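Local atomic coordinates of putative aspartyl-tRNA synthetase (Leishmania major, PDB entry 6OD8), a protein that probably catalyses the ATP-dependent attachment of L-aspartate to tRNA(Asp), as a class II aminoacyl-tRNA synthetase. Residues Ala118-Ala121 with Asp125-Lys128; Gly135-Glu140 with Lys169-Val174; Arg222-Val227 with Arg532-Tyr537; Glu332-Tyr337 with Phe526-Glu531. All coordinates share one frame; numbering follows the deposited sequence.

Contacts 1 and 2 belong to the OB-fold domain, contacts 3 and 4 to the class II catalytic domain; the centres of contacts 1 and 3 lie about 44 Å apart. Within the OB-fold, helix 128-136 follows the loop of contact 1 and leads into contact 2, and contacts 1 and 2 touch where V126 CG2 lies 4.1 Å from K169 O. Contacts 3 and 4 share helix 530-538 and have centres about 11 Å apart: V533 CG2 packs on F335 CE1 at 3.8 Å, and L530 CD2 on Q224 CD at 3.6 Å. Both include parts of motif 3, which contributes to the ATP site in class II synthetases. Contacts 2 and 3 also touch the second subunit.

Contact 1 (Ala118-Ala121 with Asp125-Lys128); sequences AMAA and DVPK
V126 folds back over the end of the strand it follows and meets A120 and A121 with one branch of its side chain. The branch is CG1, which chi1 of 171° sets anti to the backbone N and beside the carbonyl carbon. The other methyl, CG2, sits anti to the carbonyl carbon and beside the backbone N, leaving CG1 to make the contact. Its nearest neighbour is a backbone atom: V126 CG1 lies 3.4 Å from A121 O, and V126 CB sits almost as near to the same oxygen, at 3.6 Å. The valine thus lies against the last carbonyl of 118-121, in van der Waals contact. A looser apolar touch joins V126 CG1 to A120 CB at 4.5 Å, the methyl of A120 pointing toward the valine. A121, next along the strand, turns its CB away and packs it on M104. The backbones stay well separated, with 7.0 Å between the CA atoms of A121 and V126. A third party completes the apolar group: I131 of helix 128-136 touches both A120 and V126, while M130 and M134 also cover A120. P127 occupies the N-cap position of that helix, directly after the valine. A backbone bond ties A120 to A105 on the neighbouring strand. The arrangement is that of an OB-fold, in which the chain leaves the third barrel strand through a short loop and enters the helix joining it to the fourth.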
loop_
_atom_site.group_PDB
_atom_site.type_symbol
_atom_site.label_atom_id
_atom_site.label_comp_id
_atom_site.label_asym_id
_atom_site.label_seq_id
_atom_site.Cartn_x
_atom_site.Cartn_y
_atom_site.Cartn_z
ATOM N N ALA A 118 -12.934 27.888 -25.048
ATOM C CA ALA A 118 -14.252 27.690 -25.636
ATOM C C ALA A 118 -14.862 29.049 -25.929
ATOM O O ALA A 118 -14.629 30.019 -25.199
ATOM C CB ALA A 118 -15.183 26.901 -24.711
ATOM N N MET A 119 -15.650 29.125 -26.998
ATOM C CA MET A 119 -16.334 30.375 -27.276
ATOM C C MET A 119 -17.681 30.091 -27.915
ATOM O O MET A 119 -17.928 29.008 -28.452
ATOM C CB MET A 119 -15.485 31.298 -28.160
ATOM C CG MET A 119 -15.100 30.739 -29.518
ATOM S SD MET A 119 -16.319 31.099 -30.795
ATOM C CE MET A 119 -16.694 32.800 -30.416
ATOM N N ALA A 120 -18.550 31.093 -27.845
ATOM C CA ALA A 120 -19.842 31.060 -28.500
ATOM C C ALA A 120 -20.116 32.430 -29.091
ATOM O O ALA A 120 -19.718 33.452 -28.532
ATOM C CB ALA A 120 -20.974 30.677 -27.543
ATOM N N ALA A 121 -20.794 32.431 -30.235
ATOM C CA ALA A 121 -21.237 33.647 -30.894
ATOM C C ALA A 121 -22.714 33.499 -31.231
ATOM O O ALA A 121 -23.194 32.393 -31.506
ATOM C CB ALA A 121 -20.422 33.929 -32.157
ATOM N N ASP A 125 -28.659 28.678 -34.131
ATOM C CA ASP A 125 -29.411 28.183 -32.988
ATOM C C ASP A 125 -28.787 28.554 -31.651
ATOM O O ASP A 125 -29.237 28.045 -30.619
ATOM C CB ASP A 125 -29.588 26.667 -33.084
ATOM C CG ASP A 125 -30.473 26.265 -34.254
ATOM O OD1 ASP A 125 -30.055 25.388 -35.037
ATOM O OD2 ASP A 125 -31.570 26.851 -34.403
ATOM N N VAL A 126 -27.786 29.428 -31.646
ATOM C CA VAL A 126 -27.204 29.969 -30.416
ATOM C C VAL A 126 -27.764 31.377 -30.220
ATOM O O VAL A 126 -27.407 32.285 -30.987
ATOM C CB VAL A 126 -25.672 29.987 -30.477
ATOM C CG1 VAL A 126 -25.104 30.764 -29.286
ATOM C CG2 VAL A 126 -25.126 28.561 -30.500
ATOM N N PRO A 127 -28.631 31.602 -29.231
ATOM C CA PRO A 127 -29.195 32.936 -29.007
ATOM C C PRO A 127 -28.361 33.752 -28.028
ATOM O O PRO A 127 -27.547 33.220 -27.269
ATOM C CB PRO A 127 -30.562 32.614 -28.395
ATOM C CG PRO A 127 -30.254 31.403 -27.540
ATOM C CD PRO A 127 -29.195 30.608 -28.296
ATOM N N LYS A 128 -28.612 35.070 -28.041
ATOM C CA LYS A 128 -27.938 35.970 -27.108
ATOM C C LYS A 128 -28.124 35.532 -25.662
ATOM O O LYS A 128 -27.237 35.750 -24.830
ATOM C CB LYS A 128 -28.445 37.403 -27.286
#

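Contact 2 (Gly135-Glu140 with Lys169-Val174)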
loop_
_atom_site.group_PDB
_atom_site.type_symbol
_atom_site.label_atom_id
_atom_site.label_comp_id
_atom_site.label_asym_id
_atom_site.label_seq_id
_atom_site.Cartn_x
_atom_site.Cartn_y
_atom_site.Cartn_z
ATOM N N GLY A 135 -21.544 33.906 -19.792
ATOM C CA GLY A 135 -20.804 34.955 -19.114
ATOM C C GLY A 135 -20.997 34.980 -17.611
ATOM O O GLY A 135 -20.122 35.474 -16.894
ATOM N N GLN A 136 -22.116 34.453 -17.108
ATOM C CA GLN A 136 -22.417 34.544 -15.684
ATOM C C GLN A 136 -22.226 33.238 -14.912
ATOM O O GLN A 136 -22.502 33.211 -13.707
ATOM C CB GLN A 136 -23.849 35.078 -15.481
ATOM C CG GLN A 136 -24.971 34.182 -16.014
ATOM C CD GLN A 136 -25.285 33.028 -15.074
ATOM O OE1 GLN A 136 -25.647 33.243 -13.912
ATOM N NE2 GLN A 136 -25.114 31.796 -15.561
ATOM N N ILE A 137 -21.779 32.153 -15.558
ATOM C CA ILE A 137 -21.502 30.924 -14.820
ATOM C C ILE A 137 -20.397 31.199 -13.809
ATOM O O ILE A 137 -19.409 31.878 -14.113
ATOM C CB ILE A 137 -21.111 29.783 -15.778
ATOM C CG1 ILE A 137 -22.233 29.550 -16.798
ATOM C CG2 ILE A 137 -20.814 28.490 -15.024
ATOM C CD1 ILE A 137 -21.944 28.487 -17.844
ATOM N N ALA A 138 -20.571 30.699 -12.590
ATOM C CA ALA A 138 -19.543 30.878 -11.566
ATOM C C ALA A 138 -18.321 30.033 -11.901
ATOM O O ALA A 138 -18.446 28.868 -12.292
ATOM C CB ALA A 138 -20.082 30.490 -10.189
ATOM N N THR A 139 -17.126 30.620 -11.753
ATOM C CA THR A 139 -15.930 29.820 -11.981
ATOM C C THR A 139 -15.897 28.666 -10.986
ATOM O O THR A 139 -16.430 28.759 -9.872
ATOM C CB THR A 139 -14.652 30.661 -11.860
ATOM O OG1 THR A 139 -14.530 31.140 -10.528
ATOM C CG2 THR A 139 -14.708 31.857 -12.815
ATOM N N GLU A 140 -15.297 27.562 -11.426
ATOM C CA GLU A 140 -15.212 26.252 -10.784
ATOM C C GLU A 140 -16.518 25.449 -10.912
ATOM O O GLU A 140 -16.541 24.286 -10.507
ATOM C CB GLU A 140 -14.784 26.325 -9.300
ATOM C CG GLU A 140 -13.397 26.960 -9.151
ATOM C CD GLU A 140 -12.382 26.214 -9.978
ATOM O OE1 GLU A 140 -12.133 25.022 -9.669
ATOM O OE2 GLU A 140 -11.879 26.788 -10.972
ATOM N N LYS A 169 -22.047 24.851 -28.809
ATOM C CA LYS A 169 -23.422 24.771 -29.308
ATOM C C LYS A 169 -24.457 24.607 -28.198
ATOM O O LYS A 169 -25.596 25.050 -28.348
ATOM C CB LYS A 169 -23.565 23.588 -30.275
ATOM C CG LYS A 169 -22.446 23.433 -31.295
ATOM C CD LYS A 169 -22.251 24.693 -32.112
ATOM C CE LYS A 169 -21.413 24.416 -33.351
ATOM N NZ LYS A 169 -21.109 25.652 -34.124
ATOM N N LYS A 170 -24.086 23.959 -27.098
ATOM C CA LYS A 170 -24.941 23.741 -25.942
ATOM C C LYS A 170 -24.065 23.766 -24.703
ATOM O O LYS A 170 -22.915 23.316 -24.738
ATOM C CB LYS A 170 -25.675 22.382 -25.976
ATOM C CG LYS A 170 -26.732 22.224 -27.051
ATOM C CD LYS A 170 -27.411 20.858 -26.902
ATOM C CE LYS A 170 -28.575 20.684 -27.892
ATOM N NZ LYS A 170 -28.111 20.940 -29.286
ATOM N N ILE A 171 -24.611 24.284 -23.606
ATOM C CA ILE A 171 -23.864 24.266 -22.354
ATOM C C ILE A 171 -24.831 24.222 -21.175
ATOM O O ILE A 171 -25.700 25.087 -21.036
ATOM C CB ILE A 171 -22.906 25.475 -22.253
ATOM C CG1 ILE A 171 -22.213 25.467 -20.889
ATOM C CG2 ILE A 171 -23.632 26.826 -22.488
ATOM C CD1 ILE A 171 -20.997 26.427 -20.789
ATOM N N HIS A 172 -24.691 23.219 -20.316
ATOM C CA HIS A 172 -25.473 23.152 -19.086
ATOM C C HIS A 172 -24.547 22.929 -17.902
ATOM O O HIS A 172 -23.538 22.222 -18.017
ATOM C CB HIS A 172 -26.523 22.034 -19.109
ATOM C CG HIS A 172 -27.534 22.161 -20.208
ATOM N ND1 HIS A 172 -27.251 21.836 -21.518
ATOM C CD2 HIS A 172 -28.827 22.565 -20.189
ATOM C CE1 HIS A 172 -28.327 22.034 -22.260
ATOM N NE2 HIS A 172 -29.301 22.466 -21.476
ATOM N N THR A 173 -24.884 23.536 -16.760
ATOM C CA THR A 173 -24.136 23.260 -15.544
ATOM C C THR A 173 -24.528 21.894 -14.998
ATOM O O THR A 173 -25.708 21.544 -14.935
ATOM C CB THR A 173 -24.346 24.332 -14.469
ATOM O OG1 THR A 173 -25.737 24.586 -14.296
ATOM C CG2 THR A 173 -23.585 25.656 -14.824
ATOM N N VAL A 174 -23.518 21.129 -14.626
ATOM C CA VAL A 174 -23.704 19.874 -13.908
ATOM C C VAL A 174 -23.829 20.142 -12.411
ATOM O O VAL A 174 -24.806 19.740 -11.776
ATOM C CB VAL A 174 -22.537 18.923 -14.232
ATOM C CG1 VAL A 174 -22.599 17.642 -13.394
ATOM C CG2 VAL A 174 -22.527 18.591 -15.731
#
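I137 meets I171 and T173 through methyl groups, and no flat group lies between them; the flat groups of both segments serve other partners. The imidazole of H172 stands on the far side of its strand, where NE2 bonds to the carbonyl oxygen of K54. The carboxylate of E140 forms salt bridges at both oxygens, OE1 with R213 NH1 and OE2 with R110 NH1, and Q136 NE2 hydrogen-bonds the F133 carbonyl. What remains between the segments is aliphatic. I137 offers a separate branch to each partner. With chi1 of -58°, its CG1 runs anti to the carbonyl carbon and carries CD1 outward on an extended chain, to meet I171 CD1 tip to tip at 3.7 Å. The other branch, CG2, faces T173 CG2 at 4.0 Å, again end against end. I171 reaches out in the same way, its CG1 anti to the backbone N (chi1 176°) and the rest of the chain straight. I171 and T173 alternate with H172, so both point toward I137 from one face of strand 170-173. V145 and V143 of strand 142-151 and V95 of strand 88-100 continue the apolar layer. Just before, K169 and K170 both face E146 in a classic beta bulge. I137, just after helix 128-136, packs against strands 88-100 and 170-173, consistent with the OB-fold, in which the helix between the third and fourth strands closes one end of the barrel.

Contact 3 (Arg222-Val227 with Arg532-Tyr537)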
loop_
_atom_site.group_PDB
_atom_site.type_symbol
_atom_site.label_atom_id
_atom_site.label_comp_id
_atom_site.label_asym_id
_atom_site.label_seq_id
_atom_site.Cartn_x
_atom_site.Cartn_y
_atom_site.Cartn_z
ATOM N N ARG A 222 0.248 13.164 -7.914
ATOM C CA ARG A 222 0.479 12.122 -8.910
ATOM C C ARG A 222 1.872 11.511 -8.740
ATOM O O ARG A 222 2.040 10.290 -8.841
ATOM C CB ARG A 222 0.310 12.694 -10.317
ATOM C CG ARG A 222 -1.150 13.094 -10.646
ATOM C CD ARG A 222 -1.236 13.777 -12.006
ATOM N NE ARG A 222 -0.807 12.851 -13.042
ATOM C CZ ARG A 222 -1.633 12.056 -13.721
ATOM N NH1 ARG A 222 -2.940 12.095 -13.487
ATOM N NH2 ARG A 222 -1.150 11.227 -14.641
ATOM N N LEU A 223 2.885 12.350 -8.503
ATOM C CA LEU A 223 4.231 11.813 -8.275
ATOM C C LEU A 223 4.306 11.018 -6.978
ATOM O O LEU A 223 4.971 9.983 -6.924
ATOM C CB LEU A 223 5.268 12.945 -8.274
ATOM C CG LEU A 223 5.418 13.627 -9.638
ATOM C CD1 LEU A 223 6.212 14.923 -9.482
ATOM C CD2 LEU A 223 6.094 12.688 -10.630
ATOM N N GLN A 224 3.594 11.450 -5.937
ATOM C CA GLN A 224 3.556 10.656 -4.714
ATOM C C GLN A 224 3.019 9.252 -4.986
ATOM O O GLN A 224 3.565 8.254 -4.488
ATOM C CB GLN A 224 2.705 11.359 -3.652
ATOM C CG GLN A 224 2.923 10.795 -2.224
ATOM C CD GLN A 224 1.665 10.899 -1.365
ATOM O OE1 GLN A 224 0.742 10.098 -1.503
ATOM N NE2 GLN A 224 1.618 11.898 -0.507
ATOM N N SER A 225 1.952 9.158 -5.778
ATOM C CA SER A 225 1.437 7.855 -6.170
ATOM C C SER A 225 2.492 7.042 -6.914
ATOM O O SER A 225 2.615 5.821 -6.702
ATOM C CB SER A 225 0.187 8.033 -7.045
ATOM O OG SER A 225 -0.308 6.767 -7.450
ATOM N N ARG A 226 3.244 7.685 -7.820
ATOM C CA ARG A 226 4.265 6.945 -8.568
ATOM C C ARG A 226 5.380 6.445 -7.653
ATOM O O ARG A 226 5.906 5.347 -7.868
ATOM C CB ARG A 226 4.872 7.807 -9.687
ATOM C CG ARG A 226 3.919 8.217 -10.789
ATOM C CD ARG A 226 3.200 7.017 -11.467
ATOM N NE ARG A 226 2.479 7.469 -12.656
ATOM C CZ ARG A 226 1.742 6.690 -13.447
ATOM N NH1 ARG A 226 1.605 5.395 -13.182
ATOM N NH2 ARG A 226 1.124 7.211 -14.504
ATOM N N VAL A 227 5.756 7.222 -6.627
ATOM C CA VAL A 227 6.778 6.729 -5.684
ATOM C C VAL A 227 6.321 5.423 -5.031
ATOM O O VAL A 227 7.081 4.442 -4.963
ATOM C CB VAL A 227 7.122 7.785 -4.612
ATOM C CG1 VAL A 227 8.039 7.152 -3.533
ATOM C CG2 VAL A 227 7.789 9.019 -5.234
ATOM N N ARG A 532 8.319 12.825 2.860
ATOM C CA ARG A 532 9.654 13.443 2.881
ATOM C C ARG A 532 10.451 13.109 1.624
ATOM O O ARG A 532 11.181 13.954 1.103
ATOM C CB ARG A 532 10.438 13.010 4.127
ATOM C CG ARG A 532 10.058 13.764 5.385
ATOM C CD ARG A 532 10.639 15.171 5.375
ATOM N NE ARG A 532 12.024 15.195 5.853
ATOM C CZ ARG A 532 12.867 16.209 5.664
ATOM N NH1 ARG A 532 12.486 17.288 4.985
ATOM N NH2 ARG A 532 14.100 16.133 6.143
ATOM N N VAL A 533 10.329 11.891 1.105
ATOM C CA VAL A 533 11.071 11.608 -0.111
ATOM C C VAL A 533 10.535 12.441 -1.276
ATOM O O VAL A 533 11.319 12.977 -2.061
ATOM C CB VAL A 533 11.114 10.086 -0.391
ATOM C CG1 VAL A 533 9.876 9.580 -1.092
ATOM C CG2 VAL A 533 12.372 9.745 -1.193
ATOM N N VAL A 534 9.210 12.633 -1.370
ATOM C CA VAL A 534 8.664 13.489 -2.432
ATOM C C VAL A 534 9.139 14.919 -2.237
ATOM O O VAL A 534 9.550 15.592 -3.189
ATOM C CB VAL A 534 7.117 13.409 -2.480
ATOM C CG1 VAL A 534 6.546 14.465 -3.459
ATOM C CG2 VAL A 534 6.662 12.032 -2.875
ATOM N N MET A 535 9.126 15.388 -0.987
ATOM C CA MET A 535 9.549 16.753 -0.688
ATOM C C MET A 535 11.014 16.970 -1.062
ATOM O O MET A 535 11.356 17.944 -1.742
ATOM C CB MET A 535 9.315 17.040 0.796
ATOM C CG MET A 535 9.976 18.328 1.295
ATOM S SD MET A 535 9.815 18.458 3.079
ATOM C CE MET A 535 10.425 20.098 3.377
ATOM N N LEU A 536 11.900 16.062 -0.636
ATOM C CA LEU A 536 13.326 16.277 -0.914
ATOM C C LEU A 536 13.642 16.070 -2.394
ATOM O O LEU A 536 14.445 16.812 -2.970
ATOM C CB LEU A 536 14.182 15.354 -0.037
ATOM C CG LEU A 536 14.131 15.738 1.453
ATOM C CD1 LEU A 536 14.615 14.599 2.338
ATOM C CD2 LEU A 536 14.945 17.016 1.696
ATOM N N TYR A 537 13.016 15.076 -3.025
ATOM C CA TYR A 537 13.194 14.869 -4.464
ATOM C C TYR A 537 12.859 16.126 -5.264
ATOM O O TYR A 537 13.579 16.502 -6.196
ATOM C CB TYR A 537 12.306 13.710 -4.926
ATOM C CG TYR A 537 12.391 13.445 -6.405
ATOM C CD1 TYR A 537 13.459 12.715 -6.940
ATOM C CD2 TYR A 537 11.394 13.898 -7.277
ATOM C CE1 TYR A 537 13.537 12.451 -8.313
ATOM C CE2 TYR A 537 11.470 13.648 -8.636
ATOM C CZ TYR A 537 12.534 12.929 -9.153
ATOM O OH TYR A 537 12.593 12.701 -10.513
#
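V534 meets Q224 and V227 where two helices of the class II catalytic domain cross: helix 215-237, the long helix of motif 1, and helix 530-538, the helix of motif 3. The segment axes come within 10.1 Å at an angle of 119°. One methyl of V534, CG2, does the work, lying 3.9 Å from Q224 CA and 4.0 Å from Q224 CG. The two side chains run at about a right angle, and the methyl rests on CA, CB and CG of the glutamine, not on the amide. That amide is carried off by a bend at chi2 (-149°), and its NE2 is bonded to the carbonyl of A546. V227 lies aslant to both valines of the other helix and uses its branches separately: CG2 approaches V534 CG2 at 4.0 Å, whereas CG1 serves V533. Around this apolar crossing, L342 covers V227 and Y537, and S225 OG bonds to E242 N of the second subunit, in keeping with the role of motif 1 at class II dimer interfaces. V533 places CG1 between its backbone N and carbonyl carbon (chi1 83°), and this methyl stands 3.9 Å from V227 CG1.

Contact 4 (Glu332-Tyr337 with Phe526-Glu531). With EDO (1,2-ethanediol), chain H.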
loop_
_atom_site.group_PDB
_atom_site.type_symbol
_atom_site.label_atom_id
_atom_site.label_comp_id
_atom_site.label_asym_id
_atom_site.label_seq_id
_atom_site.Cartn_x
_atom_site.Cartn_y
_atom_site.Cartn_z
ATOM N N GLU A 332 19.895 0.787 -2.241
ATOM C CA GLU A 332 20.416 1.624 -3.322
ATOM C C GLU A 332 19.776 1.270 -4.657
ATOM O O GLU A 332 19.483 2.159 -5.472
ATOM C CB GLU A 332 21.936 1.479 -3.425
ATOM C CG GLU A 332 22.695 2.171 -2.316
ATOM C CD GLU A 332 24.187 1.887 -2.380
ATOM O OE1 GLU A 332 24.579 0.959 -3.123
ATOM O OE2 GLU A 332 24.971 2.585 -1.695
ATOM N N SER A 333 19.630 -0.022 -4.935
ATOM C CA SER A 333 18.981 -0.425 -6.176
ATOM C C SER A 333 17.532 0.040 -6.191
ATOM O O SER A 333 17.008 0.431 -7.244
ATOM C CB SER A 333 19.052 -1.948 -6.345
ATOM O OG SER A 333 20.397 -2.390 -6.423
ATOM N N LEU A 334 16.881 0.015 -5.021
ATOM C CA LEU A 334 15.494 0.473 -4.915
ATOM C C LEU A 334 15.388 1.960 -5.232
ATOM O O LEU A 334 14.516 2.391 -5.999
ATOM C CB LEU A 334 14.964 0.183 -3.500
ATOM C CG LEU A 334 13.696 0.897 -3.061
ATOM C CD1 LEU A 334 12.515 0.367 -3.861
ATOM C CD2 LEU A 334 13.435 0.706 -1.562
ATOM N N PHE A 335 16.267 2.767 -4.642
ATOM C CA PHE A 335 16.202 4.198 -4.927
ATOM C C PHE A 335 16.563 4.475 -6.381
ATOM O O PHE A 335 15.950 5.336 -7.011
ATOM C CB PHE A 335 17.108 4.987 -3.961
ATOM C CG PHE A 335 16.420 5.405 -2.670
ATOM C CD1 PHE A 335 15.607 6.532 -2.634
ATOM C CD2 PHE A 335 16.592 4.676 -1.510
ATOM C CE1 PHE A 335 14.965 6.914 -1.459
ATOM C CE2 PHE A 335 15.959 5.056 -0.327
ATOM C CZ PHE A 335 15.158 6.180 -0.301
ATOM N N ASN A 336 17.565 3.765 -6.926
ATOM C CA ASN A 336 17.908 3.943 -8.332
ATOM C C ASN A 336 16.695 3.686 -9.212
ATOM O O ASN A 336 16.383 4.476 -10.101
ATOM C CB ASN A 336 19.054 3.005 -8.720
ATOM C CG ASN A 336 19.566 3.247 -10.124
ATOM O OD1 ASN A 336 19.888 4.370 -10.501
ATOM N ND2 ASN A 336 19.653 2.189 -10.902
ATOM N N TYR A 337 16.001 2.572 -8.963
ATOM C CA TYR A 337 14.821 2.208 -9.741
ATOM C C TYR A 337 13.771 3.310 -9.693
ATOM O O TYR A 337 13.201 3.694 -10.722
ATOM C CB TYR A 337 14.264 0.897 -9.174
ATOM C CG TYR A 337 13.025 0.318 -9.835
ATOM C CD1 TYR A 337 13.135 -0.686 -10.793
ATOM C CD2 TYR A 337 11.748 0.717 -9.443
ATOM C CE1 TYR A 337 11.994 -1.260 -11.380
ATOM C CE2 TYR A 337 10.603 0.156 -10.030
ATOM C CZ TYR A 337 10.735 -0.830 -11.000
ATOM O OH TYR A 337 9.605 -1.400 -11.584
ATOM N N PHE A 526 15.207 -1.216 6.563
ATOM C CA PHE A 526 15.253 0.242 6.510
ATOM C C PHE A 526 13.832 0.771 6.348
ATOM O O PHE A 526 12.920 0.029 5.978
ATOM C CB PHE A 526 16.144 0.729 5.361
ATOM C CG PHE A 526 15.773 0.160 4.008
ATOM C CD1 PHE A 526 14.876 0.833 3.184
ATOM C CD2 PHE A 526 16.363 -1.023 3.544
ATOM C CE1 PHE A 526 14.546 0.322 1.929
ATOM C CE2 PHE A 526 16.063 -1.534 2.282
ATOM C CZ PHE A 526 15.140 -0.875 1.483
ATOM N N GLY A 527 13.653 2.058 6.634
ATOM C CA GLY A 527 12.367 2.714 6.423
ATOM C C GLY A 527 12.567 4.033 5.708
ATOM O O GLY A 527 13.635 4.642 5.784
ATOM N N ILE A 528 11.520 4.474 4.997
ATOM C CA ILE A 528 11.563 5.715 4.219
ATOM C C ILE A 528 10.256 6.465 4.436
ATOM O O ILE A 528 9.186 5.878 4.274
ATOM C CB ILE A 528 11.724 5.459 2.701
ATOM C CG1 ILE A 528 12.851 4.486 2.379
ATOM C CG2 ILE A 528 11.856 6.777 1.923
ATOM C CD1 ILE A 528 12.675 3.836 0.988
ATOM N N GLY A 529 10.335 7.764 4.763
ATOM C CA GLY A 529 9.128 8.587 4.785
ATOM C C GLY A 529 8.647 8.989 3.398
ATOM O O GLY A 529 9.405 9.578 2.615
ATOM N N LEU A 530 7.388 8.681 3.067
ATOM C CA LEU A 530 6.918 8.902 1.698
ATOM C C LEU A 530 6.834 10.392 1.367
ATOM O O LEU A 530 7.355 10.840 0.340
ATOM C CB LEU A 530 5.548 8.234 1.509
ATOM C CG LEU A 530 4.798 8.651 0.230
ATOM C CD1 LEU A 530 5.530 8.140 -0.974
ATOM C CD2 LEU A 530 3.345 8.116 0.269
ATOM N N GLU A 531 6.140 11.162 2.212
ATOM C CA GLU A 531 6.031 12.601 1.999
ATOM C C GLU A 531 7.410 13.256 1.977
ATOM O O GLU A 531 7.659 14.154 1.168
ATOM C CB GLU A 531 5.159 13.218 3.092
ATOM C CG GLU A 531 3.752 12.604 3.157
ATOM C CD GLU A 531 3.651 11.388 4.085
ATOM O OE1 GLU A 531 4.687 10.755 4.412
ATOM O OE2 GLU A 531 2.519 11.099 4.507
HETATM C C1 EDO H . 23.418 -0.317 -6.004
HETATM O O1 EDO H . 23.111 -0.747 -7.341
HETATM C C2 EDO H . 23.955 -1.465 -5.160
HETATM O O2 EDO H . 23.206 -2.655 -5.431
#
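L334 pushes one methyl, CD2, into the angle between F526 and I528. It reaches the phenylalanine at the ring edge, near the ring plane, 3.7 Å from F526 CE1 and 3.8 Å from F526 CZ. The same methyl lies 4.1 Å from I528 CD1, the second wall of a shallow hollow. I528 is in turn a bump against F335: its CD1 approaches F335 CZ at 3.6 Å, oblique to the ring, with I528 CG1 3.9 Å and I528 CG2 4.0 Å from F335 CZ. The F335 bond from the backbone does not aim at the strand, but the ring's far end swings in to meet it. Helix 325-342 here lies on the central antiparallel sheet of the class II catalytic fold, its segment axis 12.0 Å from strand 526-529 and inclined by 27°. The strand belongs to motif 3, where the large residues F526 and I528 alternate with G527 and G529, and G529 is the N-cap of the following helix. F335 also meets the ring of F445, planes at about 45°, and touches M475. Beyond the helix, a 1,2-ethanediol, probably from the crystallisation liquor, donates a bond from O2 to S333 OG at 3.0 Å and packs its carbons on E332.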